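Local coordinates for protein iron dependent repressor (Sulfolobus solfataricus, PDB 2X4H) that probably acts as a metal-responsive transcription factor of the DtxR/MntR family that binds DNA as a dimer and carries several zinc ions, at residues R14-L19 and N79-A84; L20-Y25 and E30-N35; S47-V52 and V61-D66; H85-I90 and D119-Y124. All blocks are in the same frame, centred on the assembly; numbering follows the deposited sequence.

Contact 1 (R14-L19 and N79-A84). With ZN (zinc ion), chain K.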
loop_
_atom_site.group_PDB
_atom_site.type_symbol
_atom_site.label_atom_id
_atom_site.label_comp_id
_atom_site.label_asym_id
_atom_site.label_seq_id
_atom_site.Cartn_x
_atom_site.Cartn_y
_atom_site.Cartn_z
ATOM N N ARG C 14 -2.885 7.204 10.713
ATOM C CA ARG C 14 -3.069 5.829 11.153
ATOM C C ARG C 14 -1.766 5.043 11.097
ATOM O O ARG C 14 -1.484 4.260 11.992
ATOM C CB ARG C 14 -4.107 5.123 10.288
ATOM C CG ARG C 14 -5.502 5.604 10.558
ATOM C CD ARG C 14 -6.398 5.387 9.332
ATOM N NE ARG C 14 -7.768 5.786 9.595
ATOM C CZ ARG C 14 -8.196 7.050 9.600
ATOM N NH1 ARG C 14 -7.371 8.053 9.336
ATOM N NH2 ARG C 14 -9.467 7.314 9.864
ATOM N N GLU C 15 -0.987 5.264 10.040
ATOM C CA GLU C 15 0.340 4.674 9.914
ATOM C C GLU C 15 1.247 5.095 11.049
ATOM O O GLU C 15 1.974 4.271 11.632
ATOM C CB GLU C 15 0.966 5.047 8.571
ATOM C CG GLU C 15 0.433 4.241 7.372
ATOM C CD GLU C 15 0.858 4.804 6.029
ATOM O OE1 GLU C 15 1.290 5.957 5.970
ATOM O OE2 GLU C 15 0.762 4.110 4.996
ATOM N N PHE C 16 1.186 6.383 11.385
ATOM C CA PHE C 16 1.882 6.900 12.532
ATOM C C PHE C 16 1.624 6.077 13.801
ATOM O O PHE C 16 2.566 5.709 14.493
ATOM C CB PHE C 16 1.465 8.350 12.755
ATOM C CG PHE C 16 2.241 9.054 13.805
ATOM C CD1 PHE C 16 3.608 9.221 13.677
ATOM C CD2 PHE C 16 1.595 9.625 14.896
ATOM C CE1 PHE C 16 4.324 9.917 14.629
ATOM C CE2 PHE C 16 2.312 10.318 15.851
ATOM C CZ PHE C 16 3.679 10.454 15.721
ATOM N N SER C 17 0.353 5.820 14.108
ATOM C CA SER C 17 -0.024 4.969 15.254
ATOM C C SER C 17 0.591 3.570 15.204
ATOM O O SER C 17 1.054 3.052 16.218
ATOM C CB SER C 17 -1.546 4.845 15.347
ATOM O OG SER C 17 -2.084 6.033 15.876
ATOM N N TYR C 18 0.572 2.958 14.018
ATOM C CA TYR C 18 1.208 1.657 13.830
ATOM C C TYR C 18 2.663 1.741 14.214
ATOM O O TYR C 18 3.142 0.928 14.986
ATOM C CB TYR C 18 1.123 1.194 12.371
ATOM C CG TYR C 18 -0.082 0.370 12.020
ATOM C CD1 TYR C 18 -1.351 0.945 11.942
ATOM C CD2 TYR C 18 0.049 -0.982 11.704
ATOM C CE1 TYR C 18 -2.472 0.185 11.601
ATOM C CE2 TYR C 18 -1.058 -1.745 11.353
ATOM C CZ TYR C 18 -2.313 -1.160 11.299
ATOM O OH TYR C 18 -3.400 -1.930 10.952
ATOM N N LEU C 19 3.361 2.733 13.668
ATOM C CA LEU C 19 4.803 2.848 13.860
ATOM C C LEU C 19 5.185 3.143 15.292
ATOM O O LEU C 19 6.240 2.701 15.744
ATOM C CB LEU C 19 5.424 3.914 12.960
ATOM C CG LEU C 19 5.306 3.730 11.447
ATOM C CD1 LEU C 19 6.142 4.785 10.753
ATOM C CD2 LEU C 19 5.709 2.320 10.989
ATOM N N ASN C 79 9.450 11.017 13.551
ATOM C CA ASN C 79 9.961 12.316 14.004
ATOM C C ASN C 79 9.469 13.430 13.085
ATOM O O ASN C 79 9.083 14.501 13.540
ATOM C CB ASN C 79 11.484 12.318 14.058
ATOM C CG ASN C 79 12.024 11.513 15.207
ATOM O OD1 ASN C 79 11.289 11.127 16.112
ATOM N ND2 ASN C 79 13.321 11.255 15.181
ATOM N N TYR C 80 9.442 13.150 11.787
ATOM C CA TYR C 80 9.062 14.179 10.855
ATOM C C TYR C 80 7.581 14.589 11.051
ATOM O O TYR C 80 7.259 15.792 11.020
ATOM C CB TYR C 80 9.371 13.793 9.410
ATOM C CG TYR C 80 8.732 14.776 8.520
ATOM C CD1 TYR C 80 9.189 16.102 8.478
ATOM C CD2 TYR C 80 7.590 14.443 7.795
ATOM C CE1 TYR C 80 8.531 17.059 7.701
ATOM C CE2 TYR C 80 6.931 15.392 7.005
ATOM C CZ TYR C 80 7.407 16.681 6.953
ATOM O OH TYR C 80 6.746 17.572 6.146
ATOM N N LEU C 81 6.694 13.631 11.316
ATOM C CA LEU C 81 5.302 14.002 11.631
ATOM C C LEU C 81 5.160 14.742 12.993
ATOM O O LEU C 81 4.314 15.635 13.150
ATOM C CB LEU C 81 4.389 12.786 11.580
ATOM C CG LEU C 81 2.902 12.953 11.882
ATOM C CD1 LEU C 81 2.352 14.187 11.205
ATOM C CD2 LEU C 81 2.141 11.700 11.404
ATOM N N ILE C 82 5.984 14.367 13.964
ATOM C CA ILE C 82 5.960 14.985 15.287
ATOM C C ILE C 82 6.402 16.424 15.163
ATOM O O ILE C 82 5.759 17.325 15.698
ATOM C CB ILE C 82 6.845 14.223 16.288
ATOM C CG1 ILE C 82 6.150 12.916 16.725
ATOM C CG2 ILE C 82 7.184 15.124 17.506
ATOM C CD1 ILE C 82 7.022 11.920 17.510
ATOM N N LYS C 83 7.488 16.633 14.428
ATOM C CA LYS C 83 7.983 17.957 14.075
ATOM C C LYS C 83 6.903 18.748 13.336
ATOM O O LYS C 83 6.668 19.908 13.633
ATOM C CB LYS C 83 9.257 17.819 13.218
ATOM C CG LYS C 83 9.955 19.129 12.871
ATOM C CD LYS C 83 11.272 18.984 12.105
ATOM C CE LYS C 83 11.889 20.375 11.896
ATOM N NZ LYS C 83 13.208 20.405 11.186
ATOM N N ALA C 84 6.227 18.131 12.374
ATOM C CA ALA C 84 5.197 18.843 11.601
ATOM C C ALA C 84 4.021 19.278 12.476
ATOM O O ALA C 84 3.590 20.420 12.387
ATOM C CB ALA C 84 4.698 17.999 10.392
HETATM ZN ZN ZN K . -0.837 2.700 5.164
#
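In the DtxR/MntR architecture a long helix leads from the N-terminal winged-helix, DNA-binding part into the metal-binding and dimerisation part, and here helix 13-27 of the former packs on that connecting helix, 72-94, through Phe-16, Leu-81 and Ile-82. The aromatic ring reaches the second helix because CG of Phe-16 stands anti to its own backbone N (chi1 -173°), which carries the ring out from the turn that faces residues 79-84. Methyl CD2 of Leu-81 sits over one face of that ring, 4.0 Å from the centroid and 29° off the ring normal, a CH-pi contact; its closest ring atom is CG of Phe-16, at 3.6 Å. Ile-82 comes instead to the rim: its CG1 lies near the ring plane, 3.6 Å from CZ of Phe-16, and the two side chains run roughly perpendicular. One leucine on a face and one isoleucine at the edge thus hold the ring in two directions, with no hydrogen bond across the segments. Ile-78 of the same connecting helix also touches the Phe-16 side chain. Next to Phe-16, the carboxylate of Glu-15 takes no part in this packing. Its OE1 forms a salt bridge with Lys-58, while OE2 binds a zinc ion at 2.1 Å, a site shared with Glu-51 and with Glu-50 and His-54 of the second subunit.

Contact 2 (L20-Y25 and E30-N35)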
loop_
_atom_site.group_PDB
_atom_site.type_symbol
_atom_site.label_atom_id
_atom_site.label_comp_id
_atom_site.label_asym_id
_atom_site.label_seq_id
_atom_site.Cartn_x
_atom_site.Cartn_y
_atom_site.Cartn_z
ATOM N N LEU C 20 4.357 3.899 16.005
ATOM C CA LEU C 20 4.632 4.171 17.419
ATOM C C LEU C 20 4.401 2.906 18.236
ATOM O O LEU C 20 5.083 2.683 19.229
ATOM C CB LEU C 20 3.763 5.314 17.956
ATOM C CG LEU C 20 4.179 6.720 17.517
ATOM C CD1 LEU C 20 3.020 7.709 17.625
ATOM C CD2 LEU C 20 5.387 7.190 18.330
ATOM N N THR C 21 3.446 2.076 17.817
ATOM C CA THR C 21 3.193 0.818 18.514
ATOM C C THR C 21 4.300 -0.202 18.257
ATOM O O THR C 21 4.715 -0.901 19.164
ATOM C CB THR C 21 1.879 0.193 18.099
ATOM O OG1 THR C 21 0.812 1.111 18.345
ATOM C CG2 THR C 21 1.647 -1.062 18.891
ATOM N N ILE C 22 4.756 -0.285 17.014
ATOM C CA ILE C 22 5.894 -1.128 16.657
ATOM C C ILE C 22 7.166 -0.662 17.402
ATOM O O ILE C 22 7.907 -1.482 17.951
ATOM C CB ILE C 22 6.115 -1.134 15.109
ATOM C CG1 ILE C 22 4.966 -1.850 14.412
ATOM C CG2 ILE C 22 7.467 -1.777 14.727
ATOM C CD1 ILE C 22 4.910 -1.601 12.913
ATOM N N LYS C 23 7.401 0.646 17.446
ATOM C CA LYS C 23 8.607 1.194 18.120
ATOM C C LYS C 23 8.696 0.853 19.616
ATOM O O LYS C 23 9.784 0.621 20.135
ATOM C CB LYS C 23 8.714 2.719 17.907
ATOM C CG LYS C 23 10.056 3.346 18.338
ATOM C CD LYS C 23 10.061 4.847 18.104
ATOM C CE LYS C 23 11.369 5.504 18.554
ATOM N NZ LYS C 23 11.539 5.419 20.016
ATOM N N ARG C 24 7.555 0.819 20.298
ATOM C CA ARG C 24 7.516 0.488 21.727
ATOM C C ARG C 24 8.117 -0.910 21.972
ATOM O O ARG C 24 9.005 -1.064 22.792
ATOM C CB ARG C 24 6.068 0.581 22.246
ATOM C CG ARG C 24 5.897 0.494 23.760
ATOM C CD ARG C 24 4.448 0.188 24.183
ATOM N NE ARG C 24 3.450 1.155 23.695
ATOM C CZ ARG C 24 2.451 0.895 22.833
ATOM N NH1 ARG C 24 2.267 -0.320 22.308
ATOM N NH2 ARG C 24 1.610 1.865 22.484
ATOM N N TYR C 25 7.643 -1.920 21.242
ATOM C CA TYR C 25 8.232 -3.260 21.304
ATOM C C TYR C 25 9.720 -3.213 20.941
ATOM O O TYR C 25 10.571 -3.653 21.741
ATOM C CB TYR C 25 7.460 -4.256 20.405
ATOM C CG TYR C 25 6.057 -4.503 20.909
ATOM C CD1 TYR C 25 4.959 -3.921 20.293
ATOM C CD2 TYR C 25 5.833 -5.269 22.049
ATOM C CE1 TYR C 25 3.685 -4.117 20.777
ATOM C CE2 TYR C 25 4.553 -5.465 22.537
ATOM C CZ TYR C 25 3.491 -4.884 21.896
ATOM O OH TYR C 25 2.232 -5.072 22.387
ATOM N N GLU C 30 12.563 -6.327 21.304
ATOM C CA GLU C 30 11.844 -7.415 20.616
ATOM C C GLU C 30 11.052 -6.938 19.392
ATOM O O GLU C 30 10.705 -5.775 19.296
ATOM C CB GLU C 30 10.916 -8.152 21.592
ATOM C CG GLU C 30 10.055 -7.248 22.476
ATOM C CD GLU C 30 9.006 -8.023 23.273
ATOM O OE1 GLU C 30 8.115 -8.651 22.654
ATOM O OE2 GLU C 30 9.066 -7.990 24.519
ATOM N N GLY C 31 10.775 -7.853 18.466
ATOM C CA GLY C 31 9.982 -7.542 17.269
ATOM C C GLY C 31 8.510 -7.424 17.606
ATOM O O GLY C 31 8.007 -8.140 18.465
ATOM N N ALA C 32 7.815 -6.510 16.944
ATOM C CA ALA C 32 6.378 -6.330 17.168
ATOM C C ALA C 32 5.617 -7.415 16.409
ATOM O O ALA C 32 5.608 -7.400 15.174
ATOM C CB ALA C 32 5.937 -4.961 16.688
ATOM N N LYS C 33 4.984 -8.341 17.129
ATOM C CA LYS C 33 4.191 -9.413 16.479
ATOM C C LYS C 33 2.839 -8.871 15.990
ATOM O O LYS C 33 2.241 -8.000 16.631
ATOM C CB LYS C 33 3.969 -10.611 17.403
ATOM C CG LYS C 33 5.251 -11.155 18.029
ATOM C CD LYS C 33 5.070 -12.574 18.546
ATOM C CE LYS C 33 6.043 -12.865 19.673
ATOM N NZ LYS C 33 7.358 -12.181 19.441
ATOM N N ILE C 34 2.369 -9.424 14.869
ATOM C CA ILE C 34 1.143 -8.974 14.230
ATOM C C ILE C 34 -0.004 -8.879 15.210
ATOM O O ILE C 34 -0.708 -7.859 15.246
ATOM C CB ILE C 34 0.772 -9.858 13.037
ATOM C CG1 ILE C 34 1.838 -9.702 11.951
ATOM C CG2 ILE C 34 -0.626 -9.491 12.469
ATOM C CD1 ILE C 34 2.039 -8.263 11.502
ATOM N N ASN C 35 -0.156 -9.883 16.057
ATOM C CA ASN C 35 -1.312 -9.914 16.974
ATOM C C ASN C 35 -1.189 -9.025 18.223
ATOM O O ASN C 35 -2.199 -8.626 18.811
ATOM C CB ASN C 35 -1.624 -11.356 17.324
ATOM C CG ASN C 35 -1.928 -12.165 16.083
ATOM O OD1 ASN C 35 -2.995 -12.035 15.498
ATOM N ND2 ASN C 35 -0.966 -12.963 15.645
#
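With CG of Tyr-25 anti to its carbonyl carbon (chi1 -66°), the ring swings alongside the returning chain, where CD1 of Tyr-25 meets CB of Ala-32 at 3.9 Å, obliquely to the ring. One turn earlier, CB of Ala-32 is 4.0 Å from both CG1 and CG2 of Ile-22 and 3.8 Å from CA of Ile-22, so the small side chain fits closely against the helix backbone. This joins helix 13-27 to the loop that enters helix 34-41, the second helix of the winged helix-turn-helix domain. Ala-32 also pairs by backbone hydrogen bonds with Val-68 on strand 67-70, which ties the loop to the wing. Where the chain turns back after residue 25, N of Glu-30 makes a weak but nearly straight hydrogen bond (168°) to O of Tyr-25, 3.4 Å long. The carboxylate of Glu-30 lies near the tyrosine ring, their planes 53° apart, with OE1 of Glu-30 4.1 Å from CD2 of Tyr-25. The phenol OH of Tyr-25 is hydrogen-bonded to OD1 of Asp-40.

Contact 3 (S47-V52 and V61-D66). With ZN (zinc ion), chain L; ZN (zinc ion), chain K; ZN (zinc ion), chain H.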
loop_
_atom_site.group_PDB
_atom_site.type_symbol
_atom_site.label_atom_id
_atom_site.label_comp_id
_atom_site.label_asym_id
_atom_site.label_seq_id
_atom_site.Cartn_x
_atom_site.Cartn_y
_atom_site.Cartn_z
ATOM N N SER C 47 -6.172 -7.041 9.180
ATOM C CA SER C 47 -5.927 -5.615 8.889
ATOM C C SER C 47 -4.488 -5.209 9.215
ATOM O O SER C 47 -3.851 -4.508 8.430
ATOM C CB SER C 47 -6.897 -4.722 9.654
ATOM O OG SER C 47 -8.245 -5.095 9.420
ATOM N N VAL C 48 -3.961 -5.673 10.347
ATOM C CA VAL C 48 -2.579 -5.373 10.682
ATOM C C VAL C 48 -1.613 -6.022 9.698
ATOM O O VAL C 48 -0.678 -5.376 9.256
ATOM C CB VAL C 48 -2.215 -5.780 12.131
ATOM C CG1 VAL C 48 -0.719 -5.570 12.401
ATOM C CG2 VAL C 48 -3.040 -4.981 13.122
ATOM N N PHE C 49 -1.843 -7.282 9.334
ATOM C CA PHE C 49 -0.994 -7.954 8.337
ATOM C C PHE C 49 -1.005 -7.208 7.005
ATOM O O PHE C 49 0.039 -7.004 6.389
ATOM C CB PHE C 49 -1.449 -9.404 8.100
ATOM C CG PHE C 49 -0.458 -10.230 7.311
ATOM C CD1 PHE C 49 0.297 -11.219 7.939
ATOM C CD2 PHE C 49 -0.274 -10.012 5.943
ATOM C CE1 PHE C 49 1.208 -11.978 7.225
ATOM C CE2 PHE C 49 0.636 -10.768 5.217
ATOM C CZ PHE C 49 1.379 -11.764 5.861
ATOM N N GLU C 50 -2.189 -6.817 6.556
ATOM C CA GLU C 50 -2.325 -6.101 5.294
ATOM C C GLU C 50 -1.591 -4.771 5.384
ATOM O O GLU C 50 -0.788 -4.448 4.510
ATOM C CB GLU C 50 -3.810 -5.894 4.958
ATOM C CG GLU C 50 -4.118 -5.066 3.717
ATOM C CD GLU C 50 -3.714 -5.697 2.391
ATOM O OE1 GLU C 50 -3.458 -4.913 1.463
ATOM O OE2 GLU C 50 -3.667 -6.929 2.261
ATOM N N GLU C 51 -1.838 -4.014 6.451
ATOM C CA GLU C 51 -1.224 -2.683 6.569
ATOM C C GLU C 51 0.278 -2.825 6.699
ATOM O O GLU C 51 1.030 -2.128 6.020
ATOM C CB GLU C 51 -1.824 -1.863 7.717
ATOM C CG GLU C 51 -1.272 -0.400 7.849
ATOM C CD GLU C 51 -1.525 0.447 6.614
ATOM O OE1 GLU C 51 -2.247 0.005 5.720
ATOM O OE2 GLU C 51 -1.011 1.571 6.498
ATOM N N VAL C 52 0.732 -3.765 7.519
ATOM C CA VAL C 52 2.173 -3.994 7.632
ATOM C C VAL C 52 2.850 -4.230 6.271
ATOM O O VAL C 52 3.943 -3.731 6.048
ATOM C CB VAL C 52 2.516 -5.074 8.667
ATOM C CG1 VAL C 52 3.971 -5.514 8.530
ATOM C CG2 VAL C 52 2.281 -4.530 10.083
ATOM N N VAL C 61 8.945 -0.236 7.563
ATOM C CA VAL C 61 9.146 -1.419 8.402
ATOM C C VAL C 61 9.780 -2.592 7.652
ATOM O O VAL C 61 9.817 -2.634 6.414
ATOM C CB VAL C 61 7.844 -1.908 9.071
ATOM C CG1 VAL C 61 7.204 -0.786 9.871
ATOM C CG2 VAL C 61 6.893 -2.469 8.048
ATOM N N LYS C 62 10.320 -3.517 8.440
ATOM C CA LYS C 62 10.827 -4.792 7.949
ATOM C C LYS C 62 10.172 -5.873 8.795
ATOM O O LYS C 62 10.201 -5.821 10.027
ATOM C CB LYS C 62 12.356 -4.873 8.053
ATOM N N LYS C 63 9.544 -6.822 8.119
ATOM C CA LYS C 63 8.891 -7.928 8.785
ATOM C C LYS C 63 9.920 -9.039 8.785
ATOM O O LYS C 63 10.421 -9.394 7.729
ATOM C CB LYS C 63 7.634 -8.316 8.016
ATOM C CG LYS C 63 6.672 -9.245 8.745
ATOM C CD LYS C 63 5.398 -9.437 7.885
ATOM C CE LYS C 63 4.591 -10.663 8.247
ATOM N NZ LYS C 63 4.259 -10.739 9.691
ATOM N N LYS C 64 10.282 -9.516 9.975
ATOM C CA LYS C 64 11.250 -10.602 10.158
ATOM C C LYS C 64 10.563 -11.762 10.889
ATOM O O LYS C 64 9.353 -11.717 11.117
ATOM C CB LYS C 64 12.466 -10.083 10.938
ATOM C CG LYS C 64 13.411 -9.207 10.087
ATOM C CD LYS C 64 14.188 -8.159 10.909
ATOM C CE LYS C 64 15.029 -7.251 10.008
ATOM N NZ LYS C 64 16.040 -6.498 10.785
ATOM N N GLU C 65 11.315 -12.800 11.243
ATOM C CA GLU C 65 10.743 -13.959 11.934
ATOM C C GLU C 65 10.334 -13.636 13.360
ATOM O O GLU C 65 9.445 -14.267 13.913
ATOM C CB GLU C 65 11.756 -15.089 12.005
ATOM C CG GLU C 65 12.254 -15.569 10.676
ATOM C CD GLU C 65 13.048 -16.838 10.811
ATOM O OE1 GLU C 65 13.267 -17.513 9.782
ATOM O OE2 GLU C 65 13.431 -17.176 11.949
ATOM N N ASP C 66 11.043 -12.676 13.942
ATOM C CA ASP C 66 10.840 -12.181 15.299
ATOM C C ASP C 66 9.566 -11.339 15.407
ATOM O O ASP C 66 9.015 -11.175 16.496
ATOM C CB ASP C 66 12.053 -11.289 15.667
ATOM C CG ASP C 66 12.229 -11.091 17.177
ATOM O OD1 ASP C 66 11.507 -11.744 17.967
ATOM O OD2 ASP C 66 13.112 -10.293 17.574
HETATM ZN ZN ZN L . -3.638 -3.359 0.565
HETATM ZN ZN ZN K . -0.837 2.700 5.164
HETATM ZN ZN ZN H . 14.247 -19.176 10.904
#
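Apolar packing joins the two segments where CG1 of Val-52 lies 4.2 Å from CG2 of Val-61. CG2 of Val-61 also comes 3.8 Å from the backbone O of Val-52, and Val-68 on strand 67-70 covers both valines. The aliphatic part of Lys-63 supplies the rest: its chain stays extended to CE and bends only at the last torsion (chi4 53°), placing CE of Lys-63 3.8 Å from CE1 of Phe-49, the two side chains crossing at about a right angle. CD of Lys-63 lies 4.2 Å from CG1 of Val-52. Metal bonds lie elsewhere. OE1 of Glu-50 and OE2 of Glu-51 each bind a separate zinc ion; the Glu-50 ion also takes His-54 and the Glu-51 ion Glu-15, and residues of the second subunit complete both. Glu-65 chelates a third with OE1 and OE2, alongside residues of the third subunit. Helix 45-57, placed like a recognition helix and followed by a beta-hairpin wing, fits a winged helix-turn-helix domain.

Contact 4 (H85-I90 and D119-Y124). With ZN (zinc ion), chain M; ZN (zinc ion), chain N.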
loop_
_atom_site.group_PDB
_atom_site.type_symbol
_atom_site.label_atom_id
_atom_site.label_comp_id
_atom_site.label_asym_id
_atom_site.label_seq_id
_atom_site.Cartn_x
_atom_site.Cartn_y
_atom_site.Cartn_z
ATOM N N HIS C 85 3.534 18.379 13.324
ATOM C CA HIS C 85 2.408 18.657 14.198
ATOM C C HIS C 85 2.741 19.848 15.110
ATOM O O HIS C 85 1.994 20.830 15.188
ATOM C CB HIS C 85 2.022 17.399 15.031
ATOM C CG HIS C 85 1.001 17.669 16.097
ATOM N ND1 HIS C 85 -0.335 17.887 15.816
ATOM C CD2 HIS C 85 1.141 17.844 17.438
ATOM C CE1 HIS C 85 -0.977 18.145 16.946
ATOM N NE2 HIS C 85 -0.098 18.157 17.940
ATOM N N ARG C 86 3.905 19.787 15.739
ATOM C CA ARG C 86 4.276 20.724 16.782
ATOM C C ARG C 86 4.761 22.086 16.246
ATOM O O ARG C 86 4.469 23.140 16.840
ATOM C CB ARG C 86 5.310 20.035 17.684
ATOM C CG ARG C 86 4.693 18.905 18.486
ATOM C CD ARG C 86 5.675 18.100 19.331
ATOM N NE ARG C 86 4.953 17.021 20.002
ATOM C CZ ARG C 86 5.496 16.015 20.686
ATOM N NH1 ARG C 86 6.802 15.864 20.802
ATOM N NH2 ARG C 86 4.705 15.105 21.219
ATOM N N VAL C 87 5.475 22.087 15.122
ATOM C CA VAL C 87 5.808 23.339 14.458
ATOM C C VAL C 87 4.536 24.072 14.001
ATOM O O VAL C 87 4.401 25.274 14.226
ATOM C CB VAL C 87 6.775 23.111 13.287
ATOM C CG1 VAL C 87 6.919 24.373 12.443
ATOM C CG2 VAL C 87 8.140 22.616 13.819
ATOM N N ILE C 88 3.595 23.363 13.379
ATOM C CA ILE C 88 2.316 23.976 13.016
ATOM C C ILE C 88 1.598 24.526 14.253
ATOM O O ILE C 88 1.114 25.652 14.222
ATOM C CB ILE C 88 1.407 23.006 12.238
ATOM C CG1 ILE C 88 1.842 22.939 10.773
ATOM C CG2 ILE C 88 -0.052 23.490 12.262
ATOM C CD1 ILE C 88 1.338 21.729 10.058
ATOM N N GLU C 89 1.571 23.775 15.352
ATOM C CA GLU C 89 0.919 24.261 16.558
ATOM C C GLU C 89 1.438 25.623 16.981
ATOM O O GLU C 89 0.661 26.476 17.385
ATOM C CB GLU C 89 1.135 23.331 17.747
ATOM C CG GLU C 89 0.396 22.060 17.679
ATOM C CD GLU C 89 0.279 21.368 19.029
ATOM O OE1 GLU C 89 1.230 21.446 19.863
ATOM O OE2 GLU C 89 -0.767 20.696 19.220
ATOM N N ILE C 90 2.760 25.793 16.934
ATOM C CA ILE C 90 3.393 27.037 17.326
ATOM C C ILE C 90 2.961 28.183 16.434
ATOM O O ILE C 90 2.650 29.272 16.939
ATOM C CB ILE C 90 4.932 26.942 17.350
ATOM C CG1 ILE C 90 5.375 26.116 18.563
ATOM C CG2 ILE C 90 5.585 28.355 17.442
ATOM C CD1 ILE C 90 6.849 25.794 18.618
ATOM N N ASP C 119 10.565 22.149 7.610
ATOM C CA ASP C 119 11.912 22.599 7.953
ATOM C C ASP C 119 12.047 24.096 7.800
ATOM O O ASP C 119 12.721 24.740 8.618
ATOM C CB ASP C 119 12.988 21.903 7.115
ATOM C CG ASP C 119 13.165 20.413 7.498
ATOM O OD1 ASP C 119 12.612 20.004 8.552
ATOM O OD2 ASP C 119 13.843 19.643 6.755
ATOM N N LYS C 120 11.420 24.683 6.778
ATOM C CA LYS C 120 11.564 26.131 6.624
ATOM C C LYS C 120 10.743 26.886 7.650
ATOM O O LYS C 120 11.153 27.956 8.105
ATOM C CB LYS C 120 11.285 26.573 5.185
ATOM C CG LYS C 120 12.518 26.288 4.314
ATOM C CD LYS C 120 12.449 26.799 2.907
ATOM C CE LYS C 120 13.856 26.850 2.318
ATOM N NZ LYS C 120 13.849 26.658 0.856
ATOM N N LEU C 121 9.607 26.319 8.036
ATOM C CA LEU C 121 8.713 26.943 8.995
ATOM C C LEU C 121 9.353 26.867 10.373
ATOM O O LEU C 121 9.255 27.801 11.160
ATOM C CB LEU C 121 7.315 26.311 8.980
ATOM C CG LEU C 121 6.246 26.876 9.930
ATOM C CD1 LEU C 121 6.022 28.372 9.699
ATOM C CD2 LEU C 121 4.937 26.128 9.843
ATOM N N TYR C 122 10.050 25.766 10.630
ATOM C CA TYR C 122 10.817 25.589 11.857
ATOM C C TYR C 122 11.864 26.675 11.986
ATOM O O TYR C 122 11.929 27.372 13.017
ATOM C CB TYR C 122 11.442 24.197 11.829
ATOM C CG TYR C 122 12.368 23.813 12.955
ATOM C CD1 TYR C 122 11.861 23.341 14.162
ATOM C CD2 TYR C 122 13.730 23.810 12.778
ATOM C CE1 TYR C 122 12.689 22.930 15.186
ATOM C CE2 TYR C 122 14.582 23.391 13.802
ATOM C CZ TYR C 122 14.055 22.956 15.020
ATOM O OH TYR C 122 14.892 22.537 16.069
ATOM N N ASN C 123 12.640 26.883 10.928
ATOM C CA ASN C 123 13.616 27.981 10.942
ATOM C C ASN C 123 12.955 29.359 11.120
ATOM O O ASN C 123 13.412 30.170 11.900
ATOM C CB ASN C 123 14.497 27.953 9.685
ATOM C CG ASN C 123 15.389 26.714 9.624
ATOM O OD1 ASN C 123 15.489 25.943 10.581
ATOM N ND2 ASN C 123 16.019 26.507 8.481
ATOM N N TYR C 124 11.873 29.610 10.393
ATOM C CA TYR C 124 11.158 30.892 10.455
ATOM C C TYR C 124 10.652 31.213 11.858
ATOM O O TYR C 124 10.664 32.366 12.253
ATOM C CB TYR C 124 10.008 30.847 9.479
ATOM C CG TYR C 124 9.167 32.077 9.350
ATOM C CD1 TYR C 124 9.585 33.146 8.559
ATOM C CD2 TYR C 124 7.908 32.144 9.955
ATOM C CE1 TYR C 124 8.780 34.291 8.410
ATOM C CE2 TYR C 124 7.092 33.263 9.806
ATOM C CZ TYR C 124 7.541 34.336 9.036
ATOM O OH TYR C 124 6.750 35.449 8.899
HETATM ZN ZN ZN M . -0.771 18.659 19.675
HETATM ZN ZN ZN N . 1.450 20.241 21.307
HETATM O O HOH W 1 1.079 17.884 20.630
#
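Val-87 faces helix 115-124 with its two methyls divided between two neighbours. CG1 of Val-87, anti to the backbone N (chi1 170°), is directed at Leu-121 and approaches its CG to 3.6 Å; the two side chains run antiparallel alongside each other, and CD2 of Leu-121 also lies close, 3.7 Å from CG1 of Val-87. The other methyl, CG2 of Val-87, meets Tyr-122 at the edge of its ring, near the ring plane, 3.8 Å from CD1, the side chains at about a right angle. Lys-83, a turn back on helix 72-94, makes a cation-pi contact with the same tyrosine ring, and Ile-95 of the fourth subunit packs on Leu-121. Away from this apolar seam, His-85 and Glu-89 stand one turn apart and share a zinc ion: CG of Glu-89 lies above one face of the imidazole, toward its rim, NE2 of His-85 binds the metal at 1.9 Å and OE2 of Glu-89 at 2.1 Å. OE1 of Glu-89 reaches a second zinc ion, 1.9 Å away, and a water molecule joins both ions; Cys-103 adds to the first site, Cys-131 and His-133 to the second. A hydrogen bond between ND1 and Asp-110 steadies the His-85 ring. The carboxylate of Glu-89 therefore bridges two metals, whose positive charge would be expected to keep it ionised, while the contact between 85-90 and 119-124 is itself apolar.

In the fold
Contact 1 lies at the centre of the chain, whereas contacts 2 and 3 lie on one side of it and contact 4 on the other. Helix 13-27 serves contacts 1 and 2, helix 72-94 contacts 1 and 4; contact 1 therefore joins the presumed DNA-binding part to the metal-binding and dimerisation part. Contacts 2 and 4 are the more buried, yet contact 2 adds a weak backbone bond to its packing and contact 4 none. Contact 3 reaches the surface through a lysine and an exposed phenylalanine. One zinc ion links contacts 1 and 3 through Glu-15 and Glu-51, while the salt bridge Lys-83 to Asp-119 connects contacts 1 and 4.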